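Local coordinates for ribokinase, putative (PDB 3B1R), which probably phosphorylates nucleosides as a ribokinase-family (pfkB) kinase, and here binds AMP and magnesium in its active-site cleft, at residues 11-16 with 56-61; 63-68 with 266-271; 72-77 with 93-98. All coordinates share one frame; numbering follows the deposited sequence.

Interaction 1: 11-16 with 56-61; sequences TLICGS and GCAGNI. With AMP (adenosine monophosphate), chain G.
Ser16 meets the first turn of helix 57-67 through two hydrogen bonds, one made by its side chain and one by its backbone. The hydroxyl OG takes a nearly straight bond from Cys57 N (2.8 Å, 161° at the hydrogen), while Ser16 O accepts Ala58 N at 2.9 Å, in the carbonyl plane but distinctly bent (133°). Two amides of the opening helical turn are thus satisfied by one residue just beyond strand 11-14.

One of these atoms, Ser16 OG, also reaches the ligand. With chi1 at 56°, it is tucked between its own N and carbonyl carbon, where it can accept from Cys57 and still donate to AMP N3, at 2.8 Å. At the ribose end, AMP O3' is gripped by two donors: Gly56 N, at the N-cap position, lies 2.9 Å from it, and Asn60 ND2, one helical turn further on, lies 3.1 Å away. Asn60 is itself positioned by Asp261, which binds its ND2, and by Gln298, which binds its OD1. AMP has further partners in Asp20 and Gln177, and in Ser44 of the second subunit.

Van der Waals packing secures the side away from the ligand. Ala58 CB sits tightly against Gly15 O at 3.2 Å. The methyl branch of Ile13 does the touching on the strand: CG2 lies 3.4 Å from Ala58 O. It also makes apolar contacts with Ala58 CB and, at 3.9 Å, with Ile61 CB, the two isoleucines crossing at a slant. Gly15 and Gly56, both lacking side chains, allow this close approach of the two backbones.

A glycine-rich turn leading into a helix whose first residues hold the ribose, packed beside the first strand of a Rossmann-like sheet, is characteristic of the nucleoside site of the pfkB family.

Interaction 2: 63-68 with 266-271; sequences YALNLL and GLLYGI
The phenol ring of Tyr269 lies against Leu65 and Leu68 of the neighbouring helix, and each leucine meets it differently. Leu65 CD1 comes up at the ring's edge, near its plane, and also rests on Tyr269 CB, 3.9 Å away. Leu68 crosses the tyrosine at a slant, its CB 3.6 Å from Tyr269 CD1. The carbonyl O of Leu68 approaches Tyr269 CE1 obliquely at 3.4 Å. The ring is also stacked with that of His273, four residues on and just past the helix. A second flat group, the ring of Tyr63, has Leu67 CG 3.9 Å above one face, a contact made within its own helix.

Tyr269 carries CG anti to its backbone N (chi1 -171°), which swings the ring along the Leu68 end of helix 57-67. Leu65 has the same kind of first torsion (-172°), and this brings its methyl groups to helix 259-272 although its CB does not point at that helix. These are two helices on the same side of the central sheet of the Rossmann-like ribokinase fold: Leu268 rests on Leu146 and Ile148 of strand 146-149, to which Ile61, earlier in helix 57-67, also reaches. Both helices start at the active site, and the contact lies further along them.

Leu68 CD1 also rests on the backbone of helix 259-272, 3.9 Å from Gly266 CA. Towards the sheet the fit is looser, Leu65 CD2 and Leu268 CD1 standing 4.4 Å apart. No hydrogen bond joins the two segments, yet the carbonyl O of buried Leu68 is hydrogen-bonded by Arg304 NE. Leu283 of helix 277-291 touches both Leu68 and Tyr269 and continues the apolar layer beyond them.

Interaction 3: 72-77 with 93-98; sequences ARMMGT and LGLSRE
Arg73 and Glu98 approach each other by contrasting torsions: the arginine chain is bent at chi2 (-94°), which carries its guanidinium over towards 93-98, whereas the glutamate has CG anti to its backbone N (-172°) and continues extended to the carboxylate. They meet obliquely, their planes 33° apart, in a long salt bridge of 3.6 Å between Arg73 NH1 and Glu98 OE2. The stronger partner of Arg73 is Asp71, whose carboxylate binds NH2. Along the way Arg73 CD passes Ser96 CB at 4.1 Å. Ser96 OG leans forward along the chain to accept Glu98 N (3.3 Å), an ST turn that shapes the corner from which Glu98 reaches out.

Between the backbones, waters replace the direct bonds of a parallel sheet. One water links Ala72 O to Ser96 N, at 2.7 and 2.9 Å. A second is shared by Ala72 O, Met74 N and Ser96 O, and a third donates to Met74 O and to Ser96 O, so that the serine carbonyl takes two water hydrogens. On the helix-covered side, Leu95 fills in with its methyl groups: CD1 lies 4.0 Å from Ala72 O and CD2 is 4.3 Å from Met74 SD.

The segments belong to a beta-alpha-beta crossover, strand 72-79, helix 84-93 and strand 96-103, and the helix ends in a Schellman motif at Gly94. Direct backbone bonding takes over further along, where Gly76 pairs with Tyr99 and Arg101. Wet backbone edges and a long ion pair near the surface imply that this entry to the strand that is outermost within this chain is held by hydration and apolar cover more than by direct polar bonds.

Overall arrangement
From the N terminus, strand 11-14 lies inside the large sheet, between 72-79 and 146-149, and interaction 1 closes the first loop when the chain, having built strands 18-24, 43-46 and 53-55, returns to start helix 57-67. That helix then opens interaction 2, whose partner in helix 259-272 arrives nearly two hundred residues later. Interaction 3, which closes the crossover through helix 84-93 to strand 96-103, outermost within this chain, is nested inside this long loop; interaction 1 precedes both. Strands 11-14 and 72-79 are neighbours, bonded through Ile13 with Arg73 and Met75, while Leu65 touches Thr11, Ile13 and Ala72, so one helix joins all three contacts.

Interaction 1: 11-16 with 56-61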
loop_
_atom_site.group_PDB
_atom_site.type_symbol
_atom_site.label_atom_id
_atom_site.label_comp_id
_atom_site.label_asym_id
_atom_site.label_seq_id
_atom_site.Cartn_x
_atom_site.Cartn_y
_atom_site.Cartn_z
ATOM N N THR A 11 32.185 -3.210 -11.974
ATOM C CA THR A 11 31.032 -2.381 -12.295
ATOM C C THR A 11 30.576 -1.699 -11.014
ATOM O O THR A 11 30.277 -2.376 -10.022
ATOM C CB THR A 11 29.908 -3.258 -12.880
ATOM O OG1 THR A 11 30.461 -4.114 -13.884
ATOM C CG2 THR A 11 28.811 -2.422 -13.530
ATOM N N LEU A 12 30.566 -0.369 -11.026
ATOM C CA LEU A 12 30.150 0.419 -9.866
ATOM C C LEU A 12 28.637 0.558 -9.816
ATOM O O LEU A 12 28.003 1.011 -10.772
ATOM C CB LEU A 12 30.841 1.794 -9.843
ATOM C CG LEU A 12 30.595 2.666 -8.609
ATOM C CD1 LEU A 12 31.277 2.135 -7.360
ATOM C CD2 LEU A 12 31.011 4.121 -8.847
ATOM N N ILE A 13 28.060 0.165 -8.688
ATOM C CA ILE A 13 26.623 0.078 -8.573
ATOM C C ILE A 13 26.164 1.064 -7.507
ATOM O O ILE A 13 26.270 0.800 -6.311
ATOM C CB ILE A 13 26.173 -1.392 -8.318
ATOM C CG1 ILE A 13 26.593 -2.250 -9.518
ATOM C CG2 ILE A 13 24.672 -1.476 -8.071
ATOM C CD1 ILE A 13 26.340 -3.713 -9.383
ATOM N N CYS A 14 25.685 2.220 -7.970
ATOM C CA CYS A 14 25.300 3.335 -7.110
ATOM C C CYS A 14 23.777 3.360 -6.914
ATOM O O CYS A 14 23.015 3.382 -7.885
ATOM C CB CYS A 14 25.745 4.665 -7.724
ATOM S SG CYS A 14 27.518 4.863 -8.126
ATOM N N GLY A 15 23.337 3.371 -5.662
ATOM C CA GLY A 15 21.910 3.323 -5.365
ATOM C C GLY A 15 21.608 2.974 -3.921
ATOM O O GLY A 15 22.507 2.707 -3.125
ATOM N N SER A 16 20.331 2.977 -3.579
ATOM C CA SER A 16 19.921 2.748 -2.198
ATOM C C SER A 16 20.343 1.361 -1.736
ATOM O O SER A 16 20.420 0.433 -2.538
ATOM C CB SER A 16 18.406 2.899 -2.058
ATOM O OG SER A 16 17.715 2.031 -2.955
ATOM N N GLY A 56 16.878 -2.481 -1.615
ATOM C CA GLY A 56 17.563 -1.278 -2.078
ATOM C C GLY A 56 18.057 -1.498 -3.495
ATOM O O GLY A 56 18.501 -2.599 -3.845
ATOM N N CYS A 57 18.002 -0.445 -4.304
ATOM C CA CYS A 57 18.348 -0.552 -5.723
ATOM C C CYS A 57 19.792 -1.012 -5.956
ATOM O O CYS A 57 20.031 -1.922 -6.749
ATOM C CB CYS A 57 18.035 0.752 -6.449
ATOM S SG CYS A 57 16.329 1.320 -6.145
ATOM N N ALA A 58 20.757 -0.430 -5.255
ATOM C CA ALA A 58 22.137 -0.902 -5.432
ATOM C C ALA A 58 22.289 -2.364 -4.967
ATOM O O ALA A 58 22.939 -3.186 -5.642
ATOM C CB ALA A 58 23.118 0.001 -4.719
ATOM N N GLY A 59 21.653 -2.683 -3.840
ATOM C CA GLY A 59 21.605 -4.050 -3.306
ATOM C C GLY A 59 21.091 -5.072 -4.295
ATOM O O GLY A 59 21.759 -6.074 -4.543
ATOM N N ASN A 60 19.910 -4.810 -4.864
ATOM C CA ASN A 60 19.295 -5.699 -5.858
ATOM C C ASN A 60 20.113 -5.845 -7.141
ATOM O O ASN A 60 20.193 -6.938 -7.721
ATOM C CB ASN A 60 17.901 -5.204 -6.254
ATOM C CG ASN A 60 16.994 -4.938 -5.065
ATOM O OD1 ASN A 60 17.181 -5.488 -3.972
ATOM N ND2 ASN A 60 15.997 -4.084 -5.279
ATOM N N ILE A 61 20.692 -4.739 -7.606
ATOM C CA ILE A 61 21.400 -4.764 -8.884
ATOM C C ILE A 61 22.705 -5.550 -8.758
ATOM O O ILE A 61 23.042 -6.342 -9.632
ATOM C CB ILE A 61 21.592 -3.346 -9.495
ATOM C CG1 ILE A 61 20.224 -2.742 -9.852
ATOM C CG2 ILE A 61 22.471 -3.414 -10.757
ATOM C CD1 ILE A 61 20.264 -1.285 -10.240
HETATM P P AMP G . 12.673 -2.153 -8.305
HETATM O O1P AMP G . 12.643 -1.106 -9.404
HETATM O O2P AMP G . 11.399 -2.950 -8.149
HETATM O O3P AMP G . 13.894 -3.042 -8.370
HETATM O "O5'" AMP G . 12.875 -1.317 -6.948
HETATM C "C5'" AMP G . 12.553 -1.836 -5.660
HETATM C "C4'" AMP G . 13.565 -1.254 -4.687
HETATM O "O4'" AMP G . 13.356 0.151 -4.589
HETATM C "C3'" AMP G . 13.365 -1.797 -3.277
HETATM O "O3'" AMP G . 14.348 -2.829 -3.014
HETATM C "C2'" AMP G . 13.410 -0.556 -2.373
HETATM O "O2'" AMP G . 14.348 -0.709 -1.307
HETATM C "C1'" AMP G . 13.845 0.561 -3.329
HETATM N N9 AMP G . 13.250 1.886 -3.159
HETATM C C8 AMP G . 11.938 2.147 -3.027
HETATM N N7 AMP G . 11.718 3.468 -2.940
HETATM C C5 AMP G . 12.919 4.065 -3.028
HETATM C C6 AMP G . 13.381 5.452 -2.987
HETATM N N6 AMP G . 12.471 6.441 -2.840
HETATM N N1 AMP G . 14.709 5.668 -3.117
HETATM C C2 AMP G . 15.602 4.667 -3.260
HETATM N N3 AMP G . 15.242 3.364 -3.290
HETATM C C4 AMP G . 13.932 3.022 -3.180
#

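Interaction 2: 63-68 with 266-271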
loop_
_atom_site.group_PDB
_atom_site.type_symbol
_atom_site.label_atom_id
_atom_site.label_comp_id
_atom_site.label_asym_id
_atom_site.label_seq_id
_atom_site.Cartn_x
_atom_site.Cartn_y
_atom_site.Cartn_z
ATOM N N TYR A 63 23.243 -7.931 -6.615
ATOM C CA TYR A 63 22.867 -9.318 -6.404
ATOM C C TYR A 63 22.663 -10.033 -7.732
ATOM O O TYR A 63 23.251 -11.091 -7.968
ATOM C CB TYR A 63 21.610 -9.400 -5.525
ATOM C CG TYR A 63 21.227 -10.814 -5.163
ATOM C CD1 TYR A 63 21.928 -11.517 -4.187
ATOM C CD2 TYR A 63 20.182 -11.465 -5.830
ATOM C CE1 TYR A 63 21.585 -12.836 -3.875
ATOM C CE2 TYR A 63 19.830 -12.771 -5.522
ATOM C CZ TYR A 63 20.534 -13.443 -4.534
ATOM O OH TYR A 63 20.183 -14.737 -4.232
ATOM N N ALA A 64 21.852 -9.434 -8.602
ATOM C CA ALA A 64 21.604 -9.944 -9.947
ATOM C C ALA A 64 22.891 -10.057 -10.769
ATOM O O ALA A 64 23.140 -11.093 -11.404
ATOM C CB ALA A 64 20.583 -9.081 -10.659
ATOM N N LEU A 65 23.711 -9.005 -10.747
ATOM C CA LEU A 65 25.003 -9.036 -11.436
ATOM C C LEU A 65 25.919 -10.149 -10.907
ATOM O O LEU A 65 26.538 -10.884 -11.686
ATOM C CB LEU A 65 25.700 -7.670 -11.371
ATOM C CG LEU A 65 26.978 -7.520 -12.211
ATOM C CD1 LEU A 65 26.773 -7.958 -13.686
ATOM C CD2 LEU A 65 27.494 -6.099 -12.147
ATOM N N ASN A 66 25.978 -10.279 -9.585
ATOM C CA ASN A 66 26.753 -11.335 -8.922
ATOM C C ASN A 66 26.256 -12.758 -9.236
ATOM O O ASN A 66 27.062 -13.686 -9.406
ATOM C CB ASN A 66 26.795 -11.087 -7.412
ATOM C CG ASN A 66 27.710 -12.043 -6.688
ATOM O OD1 ASN A 66 28.831 -12.301 -7.125
ATOM N ND2 ASN A 66 27.227 -12.591 -5.571
ATOM N N LEU A 67 24.936 -12.916 -9.343
ATOM C CA LEU A 67 24.327 -14.166 -9.813
ATOM C C LEU A 67 24.833 -14.578 -11.206
ATOM O O LEU A 67 24.963 -15.768 -11.513
ATOM C CB LEU A 67 22.799 -14.042 -9.839
ATOM C CG LEU A 67 22.046 -14.134 -8.503
ATOM C CD1 LEU A 67 20.567 -13.990 -8.740
ATOM C CD2 LEU A 67 22.335 -15.431 -7.767
ATOM N N LEU A 68 25.117 -13.586 -12.044
ATOM C CA LEU A 68 25.593 -13.842 -13.407
ATOM C C LEU A 68 27.100 -14.108 -13.472
ATOM O O LEU A 68 27.625 -14.523 -14.516
ATOM C CB LEU A 68 25.194 -12.680 -14.323
ATOM C CG LEU A 68 23.697 -12.548 -14.671
ATOM C CD1 LEU A 68 23.378 -11.126 -15.075
ATOM C CD2 LEU A 68 23.299 -13.511 -15.776
ATOM N N GLY A 266 20.986 -7.885 -15.642
ATOM C CA GLY A 266 21.211 -8.464 -16.960
ATOM C C GLY A 266 21.869 -7.481 -17.913
ATOM O O GLY A 266 22.912 -7.775 -18.491
ATOM N N LEU A 267 21.249 -6.312 -18.060
ATOM C CA LEU A 267 21.741 -5.240 -18.918
ATOM C C LEU A 267 23.232 -4.965 -18.701
ATOM O O LEU A 267 24.027 -5.007 -19.660
ATOM C CB LEU A 267 20.919 -3.958 -18.672
ATOM C CG LEU A 267 20.053 -3.288 -19.749
ATOM C CD1 LEU A 267 19.277 -4.255 -20.631
ATOM C CD2 LEU A 267 19.113 -2.239 -19.105
ATOM N N LEU A 268 23.597 -4.707 -17.442
ATOM C CA LEU A 268 24.980 -4.392 -17.039
ATOM C C LEU A 268 25.997 -5.446 -17.439
ATOM O O LEU A 268 27.090 -5.106 -17.899
ATOM C CB LEU A 268 25.082 -4.174 -15.525
ATOM C CG LEU A 268 24.572 -2.868 -14.926
ATOM C CD1 LEU A 268 24.614 -2.949 -13.396
ATOM C CD2 LEU A 268 25.385 -1.684 -15.422
ATOM N N TYR A 269 25.640 -6.710 -17.222
ATOM C CA TYR A 269 26.402 -7.853 -17.715
ATOM C C TYR A 269 26.490 -7.846 -19.237
ATOM O O TYR A 269 27.578 -7.968 -19.805
ATOM C CB TYR A 269 25.766 -9.165 -17.240
ATOM C CG TYR A 269 26.626 -10.381 -17.528
ATOM C CD1 TYR A 269 27.440 -10.926 -16.546
ATOM C CD2 TYR A 269 26.618 -10.977 -18.793
ATOM C CE1 TYR A 269 28.241 -12.040 -16.809
ATOM C CE2 TYR A 269 27.417 -12.086 -19.073
ATOM C CZ TYR A 269 28.222 -12.604 -18.070
ATOM O OH TYR A 269 28.995 -13.700 -18.331
ATOM N N GLY A 270 25.348 -7.699 -19.902
ATOM C CA GLY A 270 25.322 -7.640 -21.369
ATOM C C GLY A 270 26.246 -6.593 -21.979
ATOM O O GLY A 270 27.023 -6.896 -22.901
ATOM N N ILE A 271 26.168 -5.371 -21.454
ATOM C CA ILE A 271 26.952 -4.226 -21.934
ATOM C C ILE A 271 28.444 -4.426 -21.715
ATOM O O ILE A 271 29.236 -4.290 -22.650
ATOM C CB ILE A 271 26.500 -2.894 -21.282
ATOM C CG1 ILE A 271 25.056 -2.565 -21.677
ATOM C CG2 ILE A 271 27.405 -1.724 -21.734
ATOM C CD1 ILE A 271 24.435 -1.444 -20.846
#

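Interaction 3: 72-77 with 93-98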
loop_
_atom_site.group_PDB
_atom_site.type_symbol
_atom_site.label_atom_id
_atom_site.label_comp_id
_atom_site.label_asym_id
_atom_site.label_seq_id
_atom_site.Cartn_x
_atom_site.Cartn_y
_atom_site.Cartn_z
ATOM N N ALA A 72 30.654 -6.929 -9.065
ATOM C CA ALA A 72 29.733 -5.867 -8.672
ATOM C C ALA A 72 30.229 -5.112 -7.432
ATOM O O ALA A 72 30.324 -5.699 -6.359
ATOM C CB ALA A 72 28.359 -6.466 -8.409
ATOM N N ARG A 73 30.543 -3.824 -7.581
ATOM C CA ARG A 73 30.946 -2.981 -6.445
ATOM C C ARG A 73 29.842 -2.000 -6.064
ATOM O O ARG A 73 29.627 -0.982 -6.745
ATOM C CB ARG A 73 32.249 -2.202 -6.732
ATOM C CG ARG A 73 33.371 -2.991 -7.469
ATOM C CD ARG A 73 34.371 -3.622 -6.526
ATOM N NE ARG A 73 35.225 -4.599 -7.214
ATOM C CZ ARG A 73 36.503 -4.412 -7.539
ATOM N NH1 ARG A 73 37.123 -3.273 -7.255
ATOM N NH2 ARG A 73 37.174 -5.379 -8.154
ATOM N N MET A 74 29.144 -2.311 -4.976
ATOM C CA MET A 74 28.070 -1.473 -4.470
ATOM C C MET A 74 28.620 -0.196 -3.878
ATOM O O MET A 74 29.537 -0.239 -3.058
ATOM C CB MET A 74 27.274 -2.206 -3.392
ATOM C CG MET A 74 26.528 -3.430 -3.880
ATOM S SD MET A 74 25.801 -4.359 -2.516
ATOM C CE MET A 74 24.886 -3.030 -1.724
ATOM N N MET A 75 28.058 0.934 -4.300
ATOM C CA MET A 75 28.369 2.221 -3.711
ATOM C C MET A 75 27.081 2.776 -3.128
ATOM O O MET A 75 26.131 3.040 -3.861
ATOM C CB MET A 75 28.930 3.180 -4.761
ATOM C CG MET A 75 29.095 4.624 -4.277
ATOM S SD MET A 75 30.140 5.623 -5.371
ATOM C CE MET A 75 31.772 5.028 -4.928
ATOM N N GLY A 76 27.056 2.967 -1.815
ATOM C CA GLY A 76 25.834 3.401 -1.138
ATOM C C GLY A 76 26.020 3.505 0.355
ATOM O O GLY A 76 27.126 3.272 0.858
ATOM N N THR A 77 24.945 3.835 1.075
ATOM C CA THR A 77 25.050 4.108 2.519
ATOM C C THR A 77 24.072 3.336 3.402
ATOM O O THR A 77 22.871 3.289 3.131
ATOM C CB THR A 77 24.903 5.608 2.838
ATOM O OG1 THR A 77 23.708 6.116 2.229
ATOM C CG2 THR A 77 26.100 6.388 2.317
ATOM N N LEU A 93 28.176 -13.552 0.448
ATOM C CA LEU A 93 28.006 -13.650 -1.004
ATOM C C LEU A 93 29.275 -13.346 -1.811
ATOM O O LEU A 93 29.333 -13.687 -2.982
ATOM C CB LEU A 93 26.815 -12.803 -1.507
ATOM C CG LEU A 93 25.389 -13.357 -1.325
ATOM C CD1 LEU A 93 24.329 -12.267 -1.466
ATOM C CD2 LEU A 93 25.070 -14.511 -2.267
ATOM N N GLY A 94 30.283 -12.734 -1.192
ATOM C CA GLY A 94 31.484 -12.319 -1.924
ATOM C C GLY A 94 31.325 -10.971 -2.621
ATOM O O GLY A 94 31.945 -10.717 -3.668
ATOM N N LEU A 95 30.487 -10.117 -2.041
ATOM C CA LEU A 95 30.300 -8.741 -2.505
ATOM C C LEU A 95 31.201 -7.776 -1.755
ATOM O O LEU A 95 31.188 -7.742 -0.528
ATOM C CB LEU A 95 28.850 -8.320 -2.305
ATOM C CG LEU A 95 27.920 -8.165 -3.506
ATOM C CD1 LEU A 95 28.392 -8.873 -4.779
ATOM C CD2 LEU A 95 26.509 -8.601 -3.092
ATOM N N SER A 96 31.970 -6.985 -2.494
ATOM C CA SER A 96 32.868 -6.010 -1.875
ATOM C C SER A 96 32.123 -4.897 -1.144
ATOM O O SER A 96 31.108 -4.387 -1.654
ATOM C CB SER A 96 33.776 -5.393 -2.932
ATOM O OG SER A 96 34.734 -4.559 -2.316
ATOM N N ARG A 97 32.654 -4.511 0.022
ATOM C CA ARG A 97 32.122 -3.401 0.820
ATOM C C ARG A 97 33.053 -2.191 0.763
ATOM O O ARG A 97 33.054 -1.349 1.665
ATOM C CB ARG A 97 31.876 -3.822 2.291
ATOM C CG ARG A 97 30.840 -4.933 2.468
ATOM C CD ARG A 97 30.346 -5.078 3.916
ATOM N NE ARG A 97 31.337 -5.690 4.802
ATOM C CZ ARG A 97 32.116 -5.014 5.641
ATOM N NH1 ARG A 97 32.021 -3.697 5.728
ATOM N NH2 ARG A 97 32.993 -5.662 6.394
ATOM N N GLU A 98 33.843 -2.118 -0.308
ATOM C CA GLU A 98 34.774 -1.011 -0.562
ATOM C C GLU A 98 34.102 0.362 -0.508
ATOM O O GLU A 98 34.639 1.310 0.078
ATOM C CB GLU A 98 35.431 -1.208 -1.932
ATOM C CG GLU A 98 36.572 -0.247 -2.261
ATOM C CD GLU A 98 37.360 -0.681 -3.498
ATOM O OE1 GLU A 98 38.111 0.158 -4.053
ATOM O OE2 GLU A 98 37.219 -1.850 -3.926
HETATM O O HOH W 1 32.062 -7.483 -5.325
HETATM O O HOH W 2 29.358 -4.959 -3.846
HETATM O O HOH W 3 31.733 -1.758 -2.855
#